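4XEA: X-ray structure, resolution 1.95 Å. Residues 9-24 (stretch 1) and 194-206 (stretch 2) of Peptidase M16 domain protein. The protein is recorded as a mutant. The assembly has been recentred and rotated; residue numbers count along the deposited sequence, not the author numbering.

Stretch 1 9-24: TRTWRLQNGLVVTLMP
Stretch 2 (194-206) MVLVIAGGFDADE

The strongest charged contact lies at the helical end of the second stretch. Arg10, with chi1 t, chi2 t and chi3 m, reaches out so that NH1 donates to Asp205 OD1 at 2.9 Å, a salt bridge, while NH2 adds a weak hydrogen bond to the same OD1 at 3.2 Å. The carboxylate oxygen sits near the guanidinium plane, and Ala204 CB covers one face of that group, 3.6 Å from Arg10 NH2. Asp205 points its CA-to-CB bond away, but chi1 m brings its end back to the arginine. Asp203 (chi1 t) starts the helix as its N-cap: its OD1 accepts from Glu206 N at 2.8 Å.

The main framework is backbone. Strand 19-24 and strand 194-200 run parallel, their axes 1° apart and 4.7 Å at closest approach. The register is Val19 with Val195, then one-for-one to Pro24 with Gly200; the CA-CA spacing is tightest between Met23 CA and Ala199 CA, at 4.5 Å, and widest between Pro24 CA and Gly200 CA, at 5.2 Å. Odd residues of the first strand do the bonding: Leu196 N donates to Val19 O (3.0 Å), Thr21 N to Leu196 O (2.9 Å), Ile198 N to Thr21 O (3.0 Å), Met23 N to Ile198 O (2.8 Å) and Gly200 N to Met23 O (3.2 Å). CA-H...O contacts fill in between, as from Val20 CA to Leu196 O and from Val197 CA to Thr21 O, both 3.2 Å. At the entry to the ladder, water 1 donates to Gly17 O (2.9 Å) and Met194 O (2.5 Å) and accepts weakly from Val19 N (3.3 Å).

Strand 10-13 pairs with strand 19-24 within the first stretch: Arg10 N donates to Leu22 O at 2.9 Å and Leu22 N to Arg10 O at 2.8 Å. The connection contains a type I turn from Leu14 to Gly17. Gly17, at phi/psi 99/-8, and Gly200, at 133/-154, adopt backbone angles at which a CB would jam against the preceding carbonyl O, so glycine suits both.

Side chains alternate between faces. Val19, Thr21 and Met23 share one with Val195, Val197 and Ala199. Here selenomethionine Met23 (m, t, m) lays CE 3.5 Å from Val197 CG1, and its CB is 3.9 Å from the small Ala199 CB. Thr21 (m) is buried, its hydroxyl paired with Thr11, OG1 to OG1, at 2.9 Å.

The other face carries Val20, Leu22 and Pro24 beside Leu196 and Ile198. Leu22 (m, t) and Ile198 (m, t) meet with CD2 to CD1 at 3.5 Å. Phe202, chi1 p, brings its ring to this face: Leu22 CB lies at its edge, 3.7 Å from CZ, and Pro24 CB lies over one ring face. Pro24 CG also packs on Ala204 CB at 3.6 Å. At the far end, Leu18 (t, p) sets CD1 4.1 Å from Met194 CB. Altogether 829 Å² is buried between the two stretches, both sides summed.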

# COMPACT_ATOMS: atom_id res chain seq x y z
N THR A 9 18.73 16.30 11.29
CA THR A 9 17.71 15.98 12.29
C THR A 9 17.86 16.94 13.48
O THR A 9 18.86 16.89 14.20
CB THR A 9 17.80 14.53 12.76
OG1 THR A 9 17.70 13.68 11.63
CG2 THR A 9 16.69 14.20 13.76
N ARG A 10 16.83 17.76 13.68
CA ARG A 10 16.79 18.79 14.72
C ARG A 10 15.73 18.40 15.76
O ARG A 10 14.53 18.47 15.50
CB ARG A 10 16.48 20.15 14.10
CG ARG A 10 16.74 21.36 15.01
CD ARG A 10 16.32 22.68 14.35
NE ARG A 10 17.02 22.93 13.08
CZ ARG A 10 16.90 24.05 12.35
NH1 ARG A 10 16.06 25.02 12.72
NH2 ARG A 10 17.60 24.19 11.24
N THR A 11 16.22 18.00 16.93
CA THR A 11 15.41 17.52 18.04
C THR A 11 15.63 18.41 19.29
O THR A 11 16.76 18.56 19.75
CB THR A 11 15.80 16.08 18.41
OG1 THR A 11 15.62 15.20 17.27
CG2 THR A 11 14.96 15.58 19.55
N TRP A 12 14.55 18.99 19.82
CA TRP A 12 14.60 19.77 21.03
C TRP A 12 13.28 19.63 21.80
O TRP A 12 12.35 18.93 21.34
CB TRP A 12 14.98 21.24 20.75
CG TRP A 12 13.89 22.11 20.28
CD1 TRP A 12 13.28 23.11 21.00
CD2 TRP A 12 13.32 22.16 18.98
NE1 TRP A 12 12.36 23.76 20.22
CE2 TRP A 12 12.35 23.19 18.98
CE3 TRP A 12 13.52 21.43 17.79
CZ2 TRP A 12 11.58 23.50 17.85
CZ3 TRP A 12 12.77 21.74 16.68
CH2 TRP A 12 11.81 22.77 16.71
N ARG A 13 13.24 20.20 23.00
CA ARG A 13 12.08 20.10 23.89
C ARG A 13 11.61 21.51 24.28
O ARG A 13 12.42 22.32 24.73
CB ARG A 13 12.42 19.29 25.15
CG ARG A 13 11.21 19.04 26.06
CD ARG A 13 11.54 18.31 27.38
NE ARG A 13 12.36 17.10 27.18
CZ ARG A 13 11.95 15.84 27.17
NH1 ARG A 13 10.68 15.52 27.31
NH2 ARG A 13 12.86 14.87 27.02
N LEU A 14 10.32 21.78 24.11
CA LEU A 14 9.78 23.12 24.40
C LEU A 14 9.60 23.33 25.90
O LEU A 14 9.63 22.38 26.68
CB LEU A 14 8.43 23.35 23.69
CG LEU A 14 8.37 23.03 22.17
CD1 LEU A 14 6.94 22.99 21.70
CD2 LEU A 14 9.14 24.03 21.38
N GLN A 15 9.33 24.57 26.26
CA GLN A 15 9.10 24.93 27.65
C GLN A 15 7.97 24.07 28.23
O GLN A 15 8.06 23.68 29.38
CB GLN A 15 8.81 26.45 27.76
CG GLN A 15 8.67 26.99 29.19
CD GLN A 15 7.31 26.67 29.84
OE1 GLN A 15 6.30 26.42 29.15
NE2 GLN A 15 7.27 26.68 31.17
N ASN A 16 6.96 23.72 27.43
CA ASN A 16 5.79 22.99 27.96
C ASN A 16 5.99 21.47 28.00
O ASN A 16 5.08 20.71 28.34
CB ASN A 16 4.51 23.37 27.19
CG ASN A 16 4.56 22.95 25.73
OD1 ASN A 16 5.43 22.20 25.31
ND2 ASN A 16 3.59 23.41 24.95
N GLY A 17 7.18 21.02 27.63
CA GLY A 17 7.53 19.60 27.71
C GLY A 17 7.42 18.85 26.39
O GLY A 17 7.81 17.70 26.32
N LEU A 18 6.87 19.47 25.34
CA LEU A 18 6.74 18.80 24.05
C LEU A 18 8.10 18.59 23.38
O LEU A 18 8.86 19.53 23.19
CB LEU A 18 5.82 19.56 23.10
CG LEU A 18 5.65 19.05 21.67
CD1 LEU A 18 4.92 17.72 21.69
CD2 LEU A 18 4.89 20.09 20.80
N VAL A 19 8.35 17.36 22.94
CA VAL A 19 9.55 17.05 22.16
C VAL A 19 9.20 17.21 20.68
O VAL A 19 8.18 16.71 20.24
CB VAL A 19 10.09 15.63 22.50
CG1 VAL A 19 11.14 15.14 21.49
CG2 VAL A 19 10.68 15.59 23.94
N VAL A 20 10.06 17.91 19.94
CA VAL A 20 9.89 18.15 18.54
C VAL A 20 11.11 17.62 17.81
O VAL A 20 12.24 17.85 18.25
CB VAL A 20 9.74 19.65 18.18
CG1 VAL A 20 9.51 19.84 16.61
CG2 VAL A 20 8.60 20.32 18.97
N THR A 21 10.88 16.93 16.69
CA THR A 21 11.96 16.50 15.80
C THR A 21 11.62 16.89 14.38
O THR A 21 10.58 16.47 13.87
CB THR A 21 12.18 14.98 15.87
OG1 THR A 21 12.78 14.64 17.15
CG2 THR A 21 13.09 14.51 14.73
N LEU A 22 12.47 17.71 13.76
CA LEU A 22 12.28 18.15 12.38
C LEU A 22 13.38 17.53 11.52
O LEU A 22 14.55 17.50 11.90
CB LEU A 22 12.33 19.68 12.26
CG LEU A 22 11.39 20.53 13.13
CD1 LEU A 22 11.69 22.05 12.93
CD2 LEU A 22 9.92 20.21 12.88
N MSE A 23 12.98 17.00 10.37
CA MSE A 23 13.90 16.42 9.39
C MSE A 23 13.70 17.07 8.01
O MSE A 23 13.08 16.49 7.12
CB MSE A 23 13.68 14.90 9.30
CG MSE A 23 14.17 14.14 10.53
SE MSE A 23 13.61 12.28 10.46
CE MSE A 23 11.83 12.52 11.23
N PRO A 24 14.24 18.29 7.81
CA PRO A 24 14.06 18.96 6.53
C PRO A 24 14.80 18.24 5.38
O PRO A 24 15.94 17.85 5.53
CB PRO A 24 14.64 20.36 6.78
CG PRO A 24 15.56 20.21 7.95
CD PRO A 24 14.97 19.12 8.79
N MSE A 194 3.46 14.07 24.88
CA MSE A 194 3.33 14.02 23.42
C MSE A 194 4.62 14.28 22.66
O MSE A 194 5.66 14.62 23.25
CB MSE A 194 2.21 14.97 22.94
CG MSE A 194 0.85 14.68 23.56
SE MSE A 194 -0.67 15.59 22.75
CE MSE A 194 -0.72 14.80 20.95
N VAL A 195 4.55 14.12 21.33
CA VAL A 195 5.70 14.27 20.45
C VAL A 195 5.19 14.76 19.10
O VAL A 195 4.09 14.40 18.67
CB VAL A 195 6.52 12.97 20.32
CG1 VAL A 195 5.74 11.84 19.54
CG2 VAL A 195 7.91 13.25 19.72
N LEU A 196 5.98 15.66 18.49
CA LEU A 196 5.71 16.23 17.16
C LEU A 196 6.93 15.97 16.27
O LEU A 196 8.05 16.38 16.61
CB LEU A 196 5.47 17.74 17.26
CG LEU A 196 5.17 18.50 15.96
CD1 LEU A 196 3.87 17.95 15.30
CD2 LEU A 196 5.06 20.00 16.25
N VAL A 197 6.69 15.29 15.14
CA VAL A 197 7.78 14.87 14.24
C VAL A 197 7.36 15.23 12.81
O VAL A 197 6.23 14.98 12.42
CB VAL A 197 8.11 13.38 14.38
CG1 VAL A 197 9.27 12.98 13.52
CG2 VAL A 197 8.45 13.04 15.89
N ILE A 198 8.27 15.86 12.08
CA ILE A 198 7.98 16.38 10.73
C ILE A 198 9.15 16.07 9.83
O ILE A 198 10.30 16.34 10.19
CB ILE A 198 7.77 17.89 10.75
CG1 ILE A 198 6.81 18.29 11.87
CG2 ILE A 198 7.21 18.41 9.38
CD1 ILE A 198 6.57 19.79 11.95
N ALA A 199 8.87 15.51 8.66
CA ALA A 199 9.90 15.26 7.64
C ALA A 199 9.42 15.70 6.26
O ALA A 199 8.24 15.57 5.91
CB ALA A 199 10.33 13.80 7.62
N GLY A 200 10.36 16.25 5.50
CA GLY A 200 10.11 16.57 4.10
C GLY A 200 10.54 17.96 3.68
O GLY A 200 11.46 18.56 4.28
N GLY A 201 9.88 18.47 2.65
CA GLY A 201 10.27 19.74 1.98
C GLY A 201 9.79 21.01 2.67
O GLY A 201 8.95 21.71 2.14
N PHE A 202 10.32 21.31 3.84
CA PHE A 202 9.95 22.53 4.59
C PHE A 202 11.20 23.21 5.14
O PHE A 202 12.25 22.58 5.26
CB PHE A 202 9.03 22.18 5.75
CG PHE A 202 9.69 21.32 6.82
CD1 PHE A 202 9.83 19.94 6.65
CD2 PHE A 202 10.20 21.90 7.98
CE1 PHE A 202 10.46 19.16 7.61
CE2 PHE A 202 10.83 21.11 8.96
CZ PHE A 202 10.95 19.74 8.78
N ASP A 203 11.06 24.48 5.52
CA ASP A 203 12.19 25.23 6.08
C ASP A 203 12.18 25.00 7.56
O ASP A 203 11.21 25.35 8.22
CB ASP A 203 12.06 26.72 5.75
CG ASP A 203 13.19 27.54 6.32
OD1 ASP A 203 13.40 27.57 7.55
OD2 ASP A 203 13.90 28.15 5.53
N ALA A 204 13.24 24.41 8.08
CA ALA A 204 13.27 24.02 9.49
C ALA A 204 13.28 25.23 10.45
O ALA A 204 12.67 25.19 11.52
CB ALA A 204 14.46 23.09 9.77
N ASP A 205 13.95 26.31 10.06
CA ASP A 205 14.01 27.51 10.91
C ASP A 205 12.62 28.13 10.98
O ASP A 205 12.17 28.57 12.03
CB ASP A 205 15.01 28.55 10.37
CG ASP A 205 16.45 28.03 10.27
OD1 ASP A 205 16.91 27.30 11.17
OD2 ASP A 205 17.13 28.39 9.29
N GLU A 206 11.94 28.18 9.83
CA GLU A 206 10.59 28.75 9.74
C GLU A 206 9.61 27.98 10.61
O GLU A 206 8.87 28.57 11.40
CB GLU A 206 10.09 28.73 8.29
CG GLU A 206 8.65 29.25 8.09
CD GLU A 206 8.03 28.81 6.76
OE1 GLU A 206 8.61 27.94 6.07
OE2 GLU A 206 6.95 29.35 6.42
O HOH W 1 7.37 15.08 25.07